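Local coordinates for protein possible metal-dependent hydrolase (PDB 3RPC) that is a possible metal-dependent hydrolase of the metallo-beta-lactamase superfamily, probably using a pair of zinc ions to hydrolyse a substrate not yet identified, at residues His132-Leu143 with Ile196-Ile204. Numbering follows the deposited sequence. Where two conformers were deposited one is given.
Sequences HGTVEMYANPVL and ILGFEDSII. With ZN (zinc ion), chain E.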
ATOM      1  N   HIS A 132       3.855  -7.806   3.788  1.00 13.31           N
ATOM      2  CA  HIS A 132       4.040  -9.073   4.502  1.00 16.65           C
ATOM      3  C   HIS A 132       5.511  -9.497   4.430  1.00 16.60           C
ATOM      4  O   HIS A 132       5.823 -10.621   4.024  1.00 15.77           O
ATOM      5  CB  HIS A 132       3.123 -10.120   3.831  1.00 16.81           C
ATOM      6  CG  HIS A 132       2.779 -11.318   4.674  1.00 18.07           C
ATOM      7  ND1 HIS A 132       3.377 -11.610   5.882  1.00 18.22           N
ATOM      8  CD2 HIS A 132       1.880 -12.306   4.454  1.00 21.38           C
ATOM      9  CE1 HIS A 132       2.860 -12.727   6.369  1.00 18.31           C
ATOM     10  NE2 HIS A 132       1.951 -13.171   5.518  1.00 17.62           N
ATOM     11  N   GLY A 133       6.407  -8.588   4.823  1.00 15.64           N
ATOM     12  CA  GLY A 133       7.843  -8.784   4.693  1.00 15.03           C
ATOM     13  C   GLY A 133       8.567  -7.461   4.523  1.00 16.54           C
ATOM     14  O   GLY A 133       7.951  -6.441   4.221  1.00 17.31           O
ATOM     15  N   THR A 134       9.882  -7.473   4.739  1.00 15.85           N
ATOM     16  CA  THR A 134      10.691  -6.280   4.552  1.00 15.06           C
ATOM     17  C   THR A 134      10.986  -6.054   3.076  1.00 15.35           C
ATOM     18  O   THR A 134      10.760  -6.929   2.239  1.00 19.46           O
ATOM     19  CB  THR A 134      12.039  -6.434   5.258  1.00 17.42           C
ATOM     20  OG1 THR A 134      12.725  -7.550   4.686  1.00 20.07           O
ATOM     21  CG2 THR A 134      11.834  -6.668   6.744  1.00 22.26           C
ATOM     22  N   VAL A 135      11.523  -4.876   2.763  1.00 17.13           N
ATOM     23  CA  VAL A 135      11.890  -4.550   1.388  1.00 19.39           C
ATOM     24  C   VAL A 135      12.861  -5.573   0.814  1.00 19.23           C
ATOM     25  O   VAL A 135      12.688  -6.035  -0.318  1.00 22.78           O
ATOM     26  CB  VAL A 135      12.503  -3.146   1.279  1.00 22.80           C
ATOM     27  CG1 VAL A 135      13.079  -2.912  -0.115  1.00 30.06           C
ATOM     28  CG2 VAL A 135      11.470  -2.099   1.610  1.00 23.90           C
ATOM     29  N   GLU A 136      13.872  -5.933   1.601  1.00 20.27           N
ATOM     30  CA  GLU A 136      14.840  -6.947   1.196  1.00 25.21           C
ATOM     31  C   GLU A 136      14.179  -8.279   0.842  1.00 26.48           C
ATOM     32  O   GLU A 136      14.573  -8.951  -0.111  1.00 26.33           O
ATOM     33  CB  GLU A 136      15.893  -7.159   2.291  1.00 31.74           C
ATOM     34  CG  GLU A 136      16.515  -8.549   2.258  1.00 42.81           C
ATOM     35  CD  GLU A 136      17.858  -8.621   2.956  1.00 53.84           C
ATOM     36  OE1 GLU A 136      18.195  -7.682   3.709  1.00 55.66           O
ATOM     37  OE2 GLU A 136      18.583  -9.618   2.740  1.00 56.77           O
HETATM   38  N   MSE A 137      13.165  -8.669   1.605  1.00 23.31           N
HETATM   39  CA  MSE A 137      12.472  -9.914   1.303  1.00 22.19           C
HETATM   40  C   MSE A 137      11.687  -9.821   0.006  1.00 22.03           C
HETATM   41  O   MSE A 137      11.615 -10.788  -0.754  1.00 24.39           O
HETATM   42  CB  MSE A 137      11.531 -10.303   2.438  1.00 27.36           C
HETATM   43  CG  MSE A 137      12.235 -10.570   3.740  1.00 27.38           C
HETATM   44 SE   MSE A 137      10.888 -11.041   5.055  0.52 23.12          SE
HETATM   45  CE  MSE A 137      12.063 -11.527   6.527  1.00 28.05           C
ATOM     46  N   TYR A 138      11.070  -8.667  -0.242  1.00 20.82           N
ATOM     47  CA  TYR A 138      10.291  -8.506  -1.469  1.00 19.34           C
ATOM     48  C   TYR A 138      11.191  -8.351  -2.690  1.00 20.81           C
ATOM     49  O   TYR A 138      10.741  -8.530  -3.818  1.00 22.02           O
ATOM     50  CB  TYR A 138       9.277  -7.360  -1.359  1.00 19.16           C
ATOM     51  CG  TYR A 138       7.994  -7.813  -0.715  1.00 17.87           C
ATOM     52  CD1 TYR A 138       7.025  -8.482  -1.455  1.00 17.57           C
ATOM     53  CD2 TYR A 138       7.765  -7.611   0.641  1.00 18.40           C
ATOM     54  CE1 TYR A 138       5.852  -8.930  -0.861  1.00 21.38           C
ATOM     55  CE2 TYR A 138       6.601  -8.046   1.239  1.00 20.19           C
ATOM     56  CZ  TYR A 138       5.648  -8.697   0.485  1.00 20.90           C
ATOM     57  OH  TYR A 138       4.497  -9.132   1.100  1.00 19.33           O
ATOM     58  N   ALA A 139      12.464  -8.047  -2.449  1.00 20.96           N
ATOM     59  CA  ALA A 139      13.452  -7.994  -3.525  1.00 24.13           C
ATOM     60  C   ALA A 139      13.915  -9.400  -3.909  1.00 29.00           C
ATOM     61  O   ALA A 139      14.600  -9.586  -4.910  1.00 27.86           O
ATOM     62  CB  ALA A 139      14.635  -7.138  -3.121  1.00 21.15           C
ATOM     63  N   ASN A 140      13.541 -10.389  -3.102  1.00 24.86           N
ATOM     64  CA  ASN A 140      13.887 -11.780  -3.375  1.00 25.51           C
ATOM     65  C   ASN A 140      12.795 -12.451  -4.203  1.00 28.71           C
ATOM     66  O   ASN A 140      11.649 -12.535  -3.766  1.00 27.21           O
ATOM     67  CB  ASN A 140      14.102 -12.529  -2.059  1.00 26.35           C
ATOM     68  CG  ASN A 140      14.581 -13.949  -2.266  1.00 28.95           C
ATOM     69  OD1 ASN A 140      13.830 -14.806  -2.732  1.00 34.53           O
ATOM     70  ND2 ASN A 140      15.835 -14.210  -1.902  1.00 29.11           N
ATOM     71  N   PRO A 141      13.143 -12.921  -5.409  1.00 31.90           N
ATOM     72  CA  PRO A 141      12.155 -13.456  -6.357  1.00 30.85           C
ATOM     73  C   PRO A 141      11.471 -14.730  -5.859  1.00 29.73           C
ATOM     74  O   PRO A 141      10.374 -15.068  -6.314  1.00 31.83           O
ATOM     75  CB  PRO A 141      12.992 -13.774  -7.603  1.00 35.63           C
ATOM     76  CG  PRO A 141      14.258 -12.997  -7.442  1.00 35.55           C
ATOM     77  CD  PRO A 141      14.506 -12.923  -5.970  1.00 31.76           C
ATOM     78  N   VAL A 142      12.116 -15.439  -4.943  1.00 31.76           N
ATOM     79  CA  VAL A 142      11.536 -16.667  -4.416  1.00 35.62           C
ATOM     80  C   VAL A 142      10.553 -16.362  -3.292  1.00 32.45           C
ATOM     81  O   VAL A 142       9.417 -16.831  -3.309  1.00 30.60           O
ATOM     82  CB  VAL A 142      12.614 -17.649  -3.920  1.00 40.25           C
ATOM     83  CG1 VAL A 142      11.964 -18.884  -3.311  1.00 38.80           C
ATOM     84  CG2 VAL A 142      13.538 -18.038  -5.067  1.00 43.57           C
ATOM     85  N   LEU A 143      10.988 -15.548  -2.336  1.00 29.66           N
ATOM     86  CA  LEU A 143      10.164 -15.225  -1.179  0.61 28.38           C
ATOM     87  C   LEU A 143       8.974 -14.333  -1.532  1.00 27.15           C
ATOM     88  O   LEU A 143       7.873 -14.525  -1.020  1.00 25.12           O
ATOM     89  CB  LEU A 143      11.018 -14.554  -0.100  0.61 29.63           C
ATOM     90  CG  LEU A 143      10.334 -14.287   1.239  0.61 28.45           C
ATOM     91  CD1 LEU A 143       9.682 -15.557   1.779  0.61 27.97           C
ATOM     92  CD2 LEU A 143      11.331 -13.722   2.234  0.61 29.32           C
ATOM     93  N   ILE A 196      11.790 -16.698   8.321  1.00 16.52           N
ATOM     94  CA  ILE A 196      12.179 -17.536   7.201  1.00 17.90           C
ATOM     95  C   ILE A 196      13.646 -17.881   7.363  1.00 18.21           C
ATOM     96  O   ILE A 196      14.424 -17.037   7.801  1.00 18.80           O
ATOM     97  CB  ILE A 196      12.032 -16.765   5.873  1.00 20.81           C
ATOM     98  CG1 ILE A 196      10.648 -16.099   5.767  1.00 23.16           C
ATOM     99  CG2 ILE A 196      12.299 -17.692   4.685  1.00 25.41           C
ATOM    100  CD1 ILE A 196       9.479 -17.061   5.819  1.00 27.68           C
ATOM    101  N   LEU A 197      14.032 -19.108   7.022  1.00 17.09           N
ATOM    102  CA  LEU A 197      15.434 -19.494   7.117  1.00 18.14           C
ATOM    103  C   LEU A 197      16.279 -18.600   6.215  1.00 22.59           C
ATOM    104  O   LEU A 197      15.912 -18.314   5.072  1.00 22.69           O
ATOM    105  CB  LEU A 197      15.620 -20.973   6.764  1.00 17.93           C
ATOM    106  CG  LEU A 197      14.890 -22.003   7.634  1.00 22.69           C
ATOM    107  CD1 LEU A 197      15.086 -23.406   7.073  1.00 25.70           C
ATOM    108  CD2 LEU A 197      15.352 -21.930   9.080  1.00 23.34           C
ATOM    109  N   GLY A 198      17.405 -18.132   6.746  1.00 20.27           N
ATOM    110  CA  GLY A 198      18.321 -17.313   5.975  1.00 22.20           C
ATOM    111  C   GLY A 198      18.037 -15.824   5.989  1.00 25.24           C
ATOM    112  O   GLY A 198      18.762 -15.054   5.361  1.00 27.10           O
ATOM    113  N   PHE A 199      16.995 -15.407   6.706  1.00 18.40           N
ATOM    114  CA  PHE A 199      16.628 -13.989   6.803  1.00 20.05           C
ATOM    115  C   PHE A 199      16.492 -13.549   8.262  1.00 21.35           C
ATOM    116  O   PHE A 199      15.913 -14.263   9.072  1.00 21.79           O
ATOM    117  CB  PHE A 199      15.320 -13.696   6.053  1.00 21.56           C
ATOM    118  CG  PHE A 199      15.415 -13.884   4.563  1.00 26.77           C
ATOM    119  CD1 PHE A 199      15.304 -15.148   3.999  1.00 26.09           C
ATOM    120  CD2 PHE A 199      15.617 -12.794   3.729  1.00 31.87           C
ATOM    121  CE1 PHE A 199      15.399 -15.320   2.623  1.00 31.12           C
ATOM    122  CE2 PHE A 199      15.708 -12.955   2.354  1.00 32.73           C
ATOM    123  CZ  PHE A 199      15.602 -14.215   1.801  1.00 31.08           C
ATOM    124  N   GLU A 200      17.005 -12.364   8.581  1.00 17.73           N
ATOM    125  CA  GLU A 200      17.102 -11.879   9.964  1.00 20.76           C
ATOM    126  C   GLU A 200      15.818 -11.338  10.597  1.00 25.86           C
ATOM    127  O   GLU A 200      15.617 -11.440  11.814  1.00 28.93           O
ATOM    128  CB  GLU A 200      18.153 -10.767  10.039  1.00 26.70           C
ATOM    129  CG  GLU A 200      19.547 -11.188   9.638  1.00 33.52           C
ATOM    130  CD  GLU A 200      20.593 -10.177  10.075  1.00 35.79           C
ATOM    131  OE1 GLU A 200      20.199  -9.137  10.643  1.00 31.36           O
ATOM    132  OE2 GLU A 200      21.800 -10.427   9.854  1.00 42.65           O
ATOM    133  N   ASP A 201      14.976 -10.717   9.786  1.00 19.89           N
ATOM    134  CA  ASP A 201      13.804 -10.020  10.308  1.00 18.83           C
ATOM    135  C   ASP A 201      12.559 -10.907  10.242  1.00 17.67           C
ATOM    136  O   ASP A 201      12.670 -12.120  10.347  1.00 17.97           O
ATOM    137  CB  ASP A 201      13.614  -8.704   9.557  1.00 19.29           C
ATOM    138  CG  ASP A 201      14.763  -7.743   9.795  1.00 23.83           C
ATOM    139  OD1 ASP A 201      15.134  -7.571  10.974  1.00 24.83           O
ATOM    140  OD2 ASP A 201      15.304  -7.184   8.810  1.00 26.63           O
ATOM    141  N   SER A 202      11.384 -10.316  10.080  1.00 16.31           N
ATOM    142  CA  SER A 202      10.152 -11.108  10.081  1.00 15.88           C
ATOM    143  C   SER A 202       9.213 -10.692   8.955  1.00 17.62           C
ATOM    144  O   SER A 202       9.295  -9.581   8.435  1.00 16.35           O
ATOM    145  CB  SER A 202       9.451 -10.975  11.436  1.00 17.36           C
ATOM    146  OG  SER A 202       8.197 -11.646  11.471  1.00 15.10           O
ATOM    147  N   ILE A 203       8.320 -11.594   8.579  1.00 14.55           N
ATOM    148  CA  ILE A 203       7.238 -11.252   7.663  1.00 14.50           C
ATOM    149  C   ILE A 203       6.028 -10.633   8.356  1.00 16.23           C
ATOM    150  O   ILE A 203       5.101 -10.186   7.684  1.00 15.88           O
ATOM    151  CB  ILE A 203       6.777 -12.472   6.854  1.00 15.52           C
ATOM    152  CG1 ILE A 203       6.305 -13.586   7.799  1.00 17.45           C
ATOM    153  CG2 ILE A 203       7.906 -12.947   5.937  1.00 19.50           C
ATOM    154  CD1 ILE A 203       5.679 -14.792   7.085  1.00 22.63           C
ATOM    155  N   ILE A 204       6.004 -10.645   9.688  1.00 14.97           N
ATOM    156  CA  ILE A 204       4.947  -9.968  10.431  1.00 14.30           C
ATOM    157  C   ILE A 204       5.586  -9.179  11.567  1.00 15.58           C
ATOM    158  O   ILE A 204       6.777  -8.874  11.515  1.00 17.59           O
ATOM    159  CB  ILE A 204       3.840 -10.933  10.954  1.00 14.80           C
ATOM    160  CG1 ILE A 204       4.418 -12.037  11.845  1.00 15.53           C
ATOM    161  CG2 ILE A 204       3.093 -11.573   9.776  1.00 15.70           C
ATOM    162  CD1 ILE A 204       3.344 -12.934  12.518  1.00 15.23           C
TER
HETATM  163 ZN    ZN E 301       0.307 -14.500   5.859  0.66 17.63          ZN
HETATM  164  O   HOH W   1      15.074  -7.704   6.119  1.00 31.72           O
HETATM  165  O   HOH W   2       0.393 -16.162   6.974  1.00 22.04           O
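His132, a zinc ligand, meets the carbonyl of Ile203 where two loops come together beside the dinuclear site of a metallo-beta-lactamase fold, and an apolar patch extends the contact away from the metal. The imidazole is held at both nitrogens. NE2 binds zinc at 2.1 Å, alongside His72, His74, Asp168 and a water, while ND1 donates to Ile203 O at 2.9 Å with a 160° angle at the hydrogen. That oxygen lies close to the ring plane, although the donor stands above the carbonyl plane instead of on a lone pair. Gripped this way, the ring has its rotation fixed, and the carbonyl acts as a second-shell positioner of a first-shell ligand. Ile203 CD1 and Ile204 CG2 both press on CE1 of the histidine, each at 3.6 Å.

Next along, selenomethionine Met137 fills the middle. Its chain is extended beyond CG (chi2 180°), which carries SE to 3.6 Å from Ile203 CG2 and brings CE against the Asp201-Ser202 peptide. The side chains of Met137 and Phe199 slide past each other in opposite directions, CE lying against Phe199 CB and CG near CD2. Leu143 CD2 sits over the centre of one face of the Phe199 ring, a CH-pi contact 4.3 Å from the centroid, and Asn140 ND2 comes to the ring edge at CZ, its amide plane turned 78° from the ring. The other end of that amide is occupied: OD1 caps the following turn, accepting from Val142 N and Leu143 N on opposite faces of its plane. Near the surface, one water bridges Thr134 OG1 and Asp201 OD2.

Short helix 135-138 thus packs on the loop between strand 186-190 and helix 207-216, while Tyr138 packs against helix 143-147 and against Ser173 of the second subunit.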